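Local coordinates for protein lectin 2 (Agrocybe aegerita, PDB 4TQJ) that recognises glycans, binding specifically to N-acetylglucosamine at the non-reducing terminus, at residues 282-286 with 298-303; 337-341 with 353-358. The protein carries 1 engineered substitution. All coordinates share one frame. Residue numbers count along the deposited sequence, not the author numbering.

Interaction 1 of 2, residues 282-286 with 298-303; sequences KHPRF and VVGFGN
This is the start of one beta-propeller blade: strand 285-288, the first of four antiparallel strands, pairs with strand 297-301. Segments 282-286 and 298-303 run 163° apart. Both strands are extended; F286 faces V299 as a hydrogen-bonded pair (CA-CA 5.1 Å) and R285 faces G300 as a non-hydrogen-bonded one (4.4 Å). F286 N to V299 O measures 2.8 Å, V299 N to F286 O 2.9 Å, and F301 N to P284 O, just ahead of the strand, 3.0 Å. A water bridges K282 O (2.9 Å) and F301 O (3.1 Å). Build the side chains mostly with chi1 in the m well: H283, R285, F286 and F301 all adopt it, while V298 and V299 are t. F286 and V299 share one face. The F286 ring meets F301 rim to rim (CE2 to CE2 3.6 Å, centroids 5.8 Å apart, planes at 79°), and P284 CG lies 4.2 Å from F301 CB. On the other face R285 passes over G300, where a beta carbon would crowd its CG; the R285 side chain (chi3 -65°) then curls back so NE donates to H283 O at 3.0 Å, and NH1 binds F272 O. H283, with chi1 near -56° and chi2 near 126°, bonds Q279 N through ND1. Beyond the strand, N303 (chi1 near -67°) turns its amide back across the gap, and H283 NE2 donates to N303 OD1 at 2.8 Å.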
ATOM      1  N   LYS A 282      -6.035  20.278 -27.481  1.00 17.46           N
ATOM      2  CA  LYS A 282      -7.354  20.165 -26.873  1.00 17.65           C
ATOM      3  C   LYS A 282      -7.691  18.778 -26.330  1.00 16.14           C
ATOM      4  O   LYS A 282      -8.461  18.661 -25.385  1.00 18.24           O
ATOM      5  CB  LYS A 282      -8.452  20.598 -27.863  1.00 16.17           C
ATOM      6  CG  LYS A 282      -8.275  22.001 -28.456  1.00 18.94           C
ATOM      7  CD  LYS A 282      -9.619  22.610 -28.837  1.00 24.75           C
ATOM      8  CE  LYS A 282      -9.597  23.269 -30.215  1.00 22.65           C
ATOM      9  NZ  LYS A 282      -8.488  24.242 -30.398  1.00 23.72           N
ATOM     10  N   HIS A 283      -7.116  17.738 -26.927  1.00 15.33           N
ATOM     11  CA  HIS A 283      -7.651  16.394 -26.771  1.00 13.62           C
ATOM     12  C   HIS A 283      -6.628  15.354 -26.332  1.00 12.75           C
ATOM     13  O   HIS A 283      -6.157  14.558 -27.148  1.00 14.29           O
ATOM     14  CB  HIS A 283      -8.257  15.957 -28.097  1.00 10.67           C
ATOM     15  CG  HIS A 283      -9.298  16.897 -28.624  1.00 15.72           C
ATOM     16  ND1 HIS A 283      -9.237  17.443 -29.889  1.00 16.21           N
ATOM     17  CD2 HIS A 283     -10.441  17.364 -28.069  1.00 14.68           C
ATOM     18  CE1 HIS A 283     -10.294  18.207 -30.087  1.00 15.76           C
ATOM     19  NE2 HIS A 283     -11.037  18.185 -28.993  1.00 15.19           N
ATOM     20  N   PRO A 284      -6.289  15.341 -25.043  1.00 15.65           N
ATOM     21  CA  PRO A 284      -5.325  14.342 -24.571  1.00 13.45           C
ATOM     22  C   PRO A 284      -5.757  12.890 -24.833  1.00 15.05           C
ATOM     23  O   PRO A 284      -6.924  12.498 -24.614  1.00 11.02           O
ATOM     24  CB  PRO A 284      -5.196  14.633 -23.066  1.00 15.69           C
ATOM     25  CG  PRO A 284      -6.226  15.663 -22.734  1.00 19.52           C
ATOM     26  CD  PRO A 284      -6.594  16.361 -24.022  1.00 20.26           C
ATOM     27  N   ARG A 285      -4.806  12.105 -25.328  1.00 12.53           N
ATOM     28  CA  ARG A 285      -5.030  10.684 -25.588  1.00 11.13           C
ATOM     29  C   ARG A 285      -4.107   9.787 -24.738  1.00 13.92           C
ATOM     30  O   ARG A 285      -3.009  10.193 -24.364  1.00 12.22           O
ATOM     31  CB  ARG A 285      -4.922  10.392 -27.080  1.00 12.21           C
ATOM     32  CG  ARG A 285      -6.228  10.716 -27.867  1.00 12.36           C
ATOM     33  CD  ARG A 285      -5.968  11.301 -29.259  1.00 10.81           C
ATOM     34  NE  ARG A 285      -5.305  12.611 -29.202  1.00 16.37           N
ATOM     35  CZ  ARG A 285      -4.766  13.224 -30.261  1.00 13.90           C
ATOM     36  NH1 ARG A 285      -4.817  12.658 -31.468  1.00 11.83           N
ATOM     37  NH2 ARG A 285      -4.172  14.396 -30.117  1.00 12.66           N
ATOM     38  N   PHE A 286      -4.575   8.583 -24.411  1.00 13.51           N
ATOM     39  CA  PHE A 286      -3.822   7.670 -23.542  1.00 14.83           C
ATOM     40  C   PHE A 286      -4.037   6.225 -23.983  1.00 13.49           C
ATOM     41  O   PHE A 286      -5.057   5.889 -24.590  1.00 11.19           O
ATOM     42  CB  PHE A 286      -4.290   7.754 -22.075  1.00  9.07           C
ATOM     43  CG  PHE A 286      -4.211   9.128 -21.461  1.00 12.61           C
ATOM     44  CD1 PHE A 286      -3.191   9.450 -20.577  1.00 19.73           C
ATOM     45  CD2 PHE A 286      -5.186  10.083 -21.731  1.00 14.75           C
ATOM     46  CE1 PHE A 286      -3.125  10.725 -19.991  1.00 20.35           C
ATOM     47  CE2 PHE A 286      -5.131  11.336 -21.166  1.00 13.30           C
ATOM     48  CZ  PHE A 286      -4.096  11.665 -20.288  1.00 18.02           C
ATOM     49  N   VAL A 298      -7.487   2.177 -25.998  1.00 13.01           N
ATOM     50  CA  VAL A 298      -7.316   3.574 -26.394  1.00 12.76           C
ATOM     51  C   VAL A 298      -8.354   4.467 -25.740  1.00 16.16           C
ATOM     52  O   VAL A 298      -9.561   4.213 -25.853  1.00 13.62           O
ATOM     53  CB  VAL A 298      -7.378   3.744 -27.932  1.00 13.24           C
ATOM     54  CG1 VAL A 298      -7.139   5.198 -28.318  1.00 11.77           C
ATOM     55  CG2 VAL A 298      -6.340   2.831 -28.602  1.00 13.06           C
ATOM     56  N   VAL A 299      -7.874   5.505 -25.050  1.00 12.86           N
ATOM     57  CA  VAL A 299      -8.734   6.447 -24.347  1.00 12.51           C
ATOM     58  C   VAL A 299      -8.459   7.878 -24.802  1.00 11.75           C
ATOM     59  O   VAL A 299      -7.308   8.312 -24.854  1.00  9.35           O
ATOM     60  CB  VAL A 299      -8.482   6.428 -22.827  1.00 14.19           C
ATOM     61  CG1 VAL A 299      -9.473   7.365 -22.134  1.00 11.24           C
ATOM     62  CG2 VAL A 299      -8.558   5.003 -22.274  1.00 14.24           C
ATOM     63  N   GLY A 300      -9.511   8.620 -25.114  1.00 10.71           N
ATOM     64  CA  GLY A 300      -9.339   9.980 -25.596  1.00 11.12           C
ATOM     65  C   GLY A 300     -10.348  10.961 -25.037  1.00 12.52           C
ATOM     66  O   GLY A 300     -11.549  10.708 -25.061  1.00 13.47           O
ATOM     67  N   PHE A 301      -9.855  12.094 -24.548  1.00 12.53           N
ATOM     68  CA  PHE A 301     -10.709  13.147 -24.016  1.00 12.19           C
ATOM     69  C   PHE A 301     -11.047  14.090 -25.168  1.00 13.66           C
ATOM     70  O   PHE A 301     -10.275  14.987 -25.504  1.00 14.37           O
ATOM     71  CB  PHE A 301     -10.016  13.878 -22.862  1.00 10.48           C
ATOM     72  CG  PHE A 301      -9.834  13.017 -21.626  1.00 13.78           C
ATOM     73  CD1 PHE A 301     -10.751  13.070 -20.584  1.00 12.20           C
ATOM     74  CD2 PHE A 301      -8.768  12.126 -21.527  1.00 15.56           C
ATOM     75  CE1 PHE A 301     -10.606  12.249 -19.450  1.00 14.14           C
ATOM     76  CE2 PHE A 301      -8.610  11.307 -20.397  1.00 15.89           C
ATOM     77  CZ  PHE A 301      -9.525  11.378 -19.355  1.00 12.60           C
ATOM     78  N   GLY A 302     -12.196  13.841 -25.794  1.00 12.10           N
ATOM     79  CA  GLY A 302     -12.622  14.593 -26.958  1.00 12.72           C
ATOM     80  C   GLY A 302     -13.426  15.826 -26.584  1.00 14.85           C
ATOM     81  O   GLY A 302     -13.257  16.389 -25.498  1.00 13.83           O
ATOM     82  N   ASN A 303     -14.308  16.242 -27.486  1.00 15.99           N
ATOM     83  CA  ASN A 303     -15.104  17.444 -27.278  1.00 14.47           C
ATOM     84  C   ASN A 303     -16.281  17.204 -26.335  1.00 13.81           C
ATOM     85  O   ASN A 303     -16.450  17.918 -25.359  1.00 14.35           O
ATOM     86  CB  ASN A 303     -15.602  17.996 -28.622  1.00 17.32           C
ATOM     87  CG  ASN A 303     -14.474  18.523 -29.481  1.00 18.88           C
ATOM     88  OD1 ASN A 303     -13.644  19.303 -29.013  1.00 14.75           O
ATOM     89  ND2 ASN A 303     -14.425  18.087 -30.743  1.00 18.62           N
TER
HETATM   90  O   HOH W   1     -10.580  17.531 -23.839  1.00 17.02           O

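Interaction 2 of 2, residues 337-341 with 353-358; sequences KHRRF and IIGFGE
Strands 339-341 and 353-356 run antiparallel, with segment axes 4.7 Å apart at closest and 170° between their directions. R339-F356 and F341-I354 are hydrogen-bonded pairs, each closed by two bonds: R339 N to F356 O 3.3 Å and F356 N to R339 O 2.8 Å, then F341 N to I354 O 3.0 Å and I354 N to F341 O 3.2 Å. Between them R340 faces G355, CA-CA 4.4 Å. This is the opening hairpin of a beta-propeller blade, and G355 and I353 turn their remaining backbone groups to the blade's third strand, bonding L362 and S364. Both H338 nitrogens are used: ND1 accepts from T334 N, and NE2 donates to E358 OE1 at 2.8 Å, a His-carboxylate bond. R340 NH1 bonds F327 O, and R339 NH1 and NH2 bond W389 O and T394 OG1. On the R339 face, F341 (chi1 near -46°) points its ring edge at the face of F356, centroids 5.0 Å apart.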
ATOM      1  N   LYS A 337      -4.661  24.296 -18.201  1.00 21.11           N
ATOM      2  CA  LYS A 337      -5.003  24.539 -16.804  1.00 18.34           C
ATOM      3  C   LYS A 337      -5.293  23.285 -16.014  1.00 23.54           C
ATOM      4  O   LYS A 337      -5.102  23.245 -14.796  1.00 22.84           O
ATOM      5  CB  LYS A 337      -6.224  25.451 -16.698  1.00 18.93           C
ATOM      6  CG  LYS A 337      -5.991  26.870 -17.139  1.00 18.21           C
ATOM      7  CD  LYS A 337      -7.170  27.747 -16.750  1.00 26.89           C
ATOM      8  CE  LYS A 337      -6.881  29.198 -17.093  1.00 34.97           C
ATOM      9  NZ  LYS A 337      -6.417  29.373 -18.509  1.00 39.95           N
ATOM     10  N   HIS A 338      -5.795  22.266 -16.695  1.00 21.44           N
ATOM     11  CA  HIS A 338      -6.325  21.115 -15.983  1.00 21.68           C
ATOM     12  C   HIS A 338      -5.490  19.869 -16.248  1.00 19.41           C
ATOM     13  O   HIS A 338      -4.786  19.774 -17.262  1.00 23.61           O
ATOM     14  CB  HIS A 338      -7.808  20.909 -16.323  1.00 21.35           C
ATOM     15  CG  HIS A 338      -8.618  22.168 -16.243  1.00 22.71           C
ATOM     16  ND1 HIS A 338      -9.381  22.635 -17.292  1.00 19.65           N
ATOM     17  CD2 HIS A 338      -8.780  23.060 -15.237  1.00 22.79           C
ATOM     18  CE1 HIS A 338      -9.974  23.763 -16.937  1.00 20.86           C
ATOM     19  NE2 HIS A 338      -9.624  24.044 -15.696  1.00 22.15           N
ATOM     20  N   ARG A 339      -5.537  18.932 -15.311  1.00 21.65           N
ATOM     21  CA  ARG A 339      -4.751  17.716 -15.427  1.00 16.75           C
ATOM     22  C   ARG A 339      -5.687  16.527 -15.470  1.00 16.44           C
ATOM     23  O   ARG A 339      -6.559  16.393 -14.621  1.00 17.38           O
ATOM     24  CB  ARG A 339      -3.789  17.592 -14.248  1.00 20.95           C
ATOM     25  CG  ARG A 339      -2.610  18.553 -14.296  1.00 19.92           C
ATOM     26  CD  ARG A 339      -1.659  18.318 -13.122  1.00 21.53           C
ATOM     27  NE  ARG A 339      -0.453  19.146 -13.214  1.00 24.17           N
ATOM     28  CZ  ARG A 339      -0.313  20.341 -12.645  1.00 19.49           C
ATOM     29  NH1 ARG A 339      -1.301  20.854 -11.935  1.00 20.55           N
ATOM     30  NH2 ARG A 339       0.821  21.024 -12.781  1.00 21.84           N
ATOM     31  N   ARG A 340      -5.518  15.664 -16.464  1.00 16.80           N
ATOM     32  CA  ARG A 340      -6.310  14.439 -16.512  1.00 17.90           C
ATOM     33  C   ARG A 340      -5.435  13.185 -16.539  1.00 17.24           C
ATOM     34  O   ARG A 340      -4.341  13.194 -17.107  1.00 15.80           O
ATOM     35  CB  ARG A 340      -7.297  14.472 -17.684  1.00 13.42           C
ATOM     36  CG  ARG A 340      -8.487  15.417 -17.426  1.00 15.19           C
ATOM     37  CD  ARG A 340      -9.133  15.880 -18.723  1.00 13.33           C
ATOM     38  NE  ARG A 340      -8.300  16.876 -19.397  1.00 15.71           N
ATOM     39  CZ  ARG A 340      -8.614  17.449 -20.555  1.00 16.14           C
ATOM     40  NH1 ARG A 340      -9.739  17.126 -21.164  1.00 12.88           N
ATOM     41  NH2 ARG A 340      -7.804  18.342 -21.103  1.00 18.82           N
ATOM     42  N   PHE A 341      -5.927  12.126 -15.897  1.00 13.63           N
ATOM     43  CA  PHE A 341      -5.193  10.874 -15.783  1.00 12.80           C
ATOM     44  C   PHE A 341      -6.118   9.693 -16.021  1.00 10.83           C
ATOM     45  O   PHE A 341      -7.319   9.742 -15.721  1.00 11.93           O
ATOM     46  CB  PHE A 341      -4.558  10.721 -14.392  1.00 15.26           C
ATOM     47  CG  PHE A 341      -3.853  11.958 -13.890  1.00 16.36           C
ATOM     48  CD1 PHE A 341      -2.485  12.083 -14.001  1.00 14.85           C
ATOM     49  CD2 PHE A 341      -4.571  12.996 -13.298  1.00 15.76           C
ATOM     50  CE1 PHE A 341      -1.831  13.223 -13.520  1.00 18.75           C
ATOM     51  CE2 PHE A 341      -3.925  14.133 -12.826  1.00 15.74           C
ATOM     52  CZ  PHE A 341      -2.551  14.239 -12.929  1.00 15.80           C
ATOM     53  N   ILE A 353     -10.814   7.178 -14.233  1.00 11.67           N
ATOM     54  CA  ILE A 353     -10.518   8.498 -14.757  1.00 13.51           C
ATOM     55  C   ILE A 353     -10.613   9.525 -13.654  1.00 15.16           C
ATOM     56  O   ILE A 353     -11.617   9.589 -12.940  1.00 18.75           O
ATOM     57  CB  ILE A 353     -11.454   8.864 -15.927  1.00 14.93           C
ATOM     58  CG1 ILE A 353     -10.991   8.150 -17.204  1.00 14.32           C
ATOM     59  CG2 ILE A 353     -11.495  10.378 -16.126  1.00 14.22           C
ATOM     60  CD1 ILE A 353     -12.082   7.950 -18.233  1.00 16.25           C
ATOM     61  N   ILE A 354      -9.555  10.312 -13.501  1.00 15.13           N
ATOM     62  CA  ILE A 354      -9.548  11.380 -12.512  1.00 14.11           C
ATOM     63  C   ILE A 354      -9.069  12.661 -13.178  1.00 15.88           C
ATOM     64  O   ILE A 354      -8.150  12.647 -13.999  1.00 13.05           O
ATOM     65  CB  ILE A 354      -8.674  11.042 -11.282  1.00 19.28           C
ATOM     66  CG1 ILE A 354      -8.634  12.229 -10.304  1.00 24.14           C
ATOM     67  CG2 ILE A 354      -7.263  10.692 -11.713  1.00 16.47           C
ATOM     68  CD1 ILE A 354      -7.955  11.912  -8.964  1.00 25.10           C
ATOM     69  N   GLY A 355      -9.716  13.766 -12.840  1.00 15.86           N
ATOM     70  CA  GLY A 355      -9.400  15.041 -13.459  1.00 16.52           C
ATOM     71  C   GLY A 355      -9.286  16.132 -12.422  1.00 16.63           C
ATOM     72  O   GLY A 355     -10.195  16.303 -11.613  1.00 18.29           O
ATOM     73  N   PHE A 356      -8.164  16.850 -12.433  1.00 13.88           N
ATOM     74  CA  PHE A 356      -7.977  17.999 -11.558  1.00 16.37           C
ATOM     75  C   PHE A 356      -8.532  19.220 -12.284  1.00 17.87           C
ATOM     76  O   PHE A 356      -7.875  19.767 -13.168  1.00 19.86           O
ATOM     77  CB  PHE A 356      -6.493  18.219 -11.235  1.00 16.29           C
ATOM     78  CG  PHE A 356      -5.825  17.049 -10.521  1.00 15.63           C
ATOM     79  CD1 PHE A 356      -6.558  15.960 -10.082  1.00 20.04           C
ATOM     80  CD2 PHE A 356      -4.457  17.051 -10.307  1.00 19.47           C
ATOM     81  CE1 PHE A 356      -5.930  14.888  -9.430  1.00 19.28           C
ATOM     82  CE2 PHE A 356      -3.826  15.986  -9.673  1.00 22.97           C
ATOM     83  CZ  PHE A 356      -4.569  14.901  -9.236  1.00 21.34           C
ATOM     84  N   GLY A 357      -9.741  19.629 -11.920  1.00 18.91           N
ATOM     85  CA  GLY A 357     -10.459  20.672 -12.644  1.00 19.14           C
ATOM     86  C   GLY A 357     -10.193  22.096 -12.182  1.00 21.21           C
ATOM     87  O   GLY A 357      -9.172  22.381 -11.565  1.00 18.87           O
ATOM     88  N   GLU A 358     -11.112  22.999 -12.508  1.00 20.34           N
ATOM     89  CA  GLU A 358     -10.944  24.408 -12.170  1.00 23.45           C
ATOM     90  C   GLU A 358     -10.954  24.605 -10.656  1.00 19.60           C
ATOM     91  O   GLU A 358     -10.076  25.261 -10.108  1.00 19.02           O
ATOM     92  CB  GLU A 358     -12.043  25.265 -12.820  1.00 19.27           C
ATOM     93  CG  GLU A 358     -11.798  26.760 -12.723  1.00 23.05           C
ATOM     94  CD  GLU A 358     -10.717  27.258 -13.667  1.00 24.97           C
ATOM     95  OE1 GLU A 358     -10.067  26.440 -14.346  1.00 24.58           O
ATOM     96  OE2 GLU A 358     -10.516  28.482 -13.741  1.00 30.18           O
TER

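How the interactions relate
The two contacts come in series, interaction 1 closing before interaction 2 opens, and are the same hairpin start in successive propeller blades, offset by 55 residues: H283 answers to H338, R285 to R340, F286 to F341 and G300 to G355. Their centres lie 12 Å apart on the same side of the chain's centre, and the sheets face each other. R340 of interaction 2 forms much of the seam: R340 NH2 is 3.5 Å from P284 CG, R340 NH1 is 3.7 Å from F301 CB, and R340 O is 3.5 Å from F286 CZ. F301 CZ also touches I353 CG2 at 3.9 Å, so here one blade packs on the next, as blades do in a propeller.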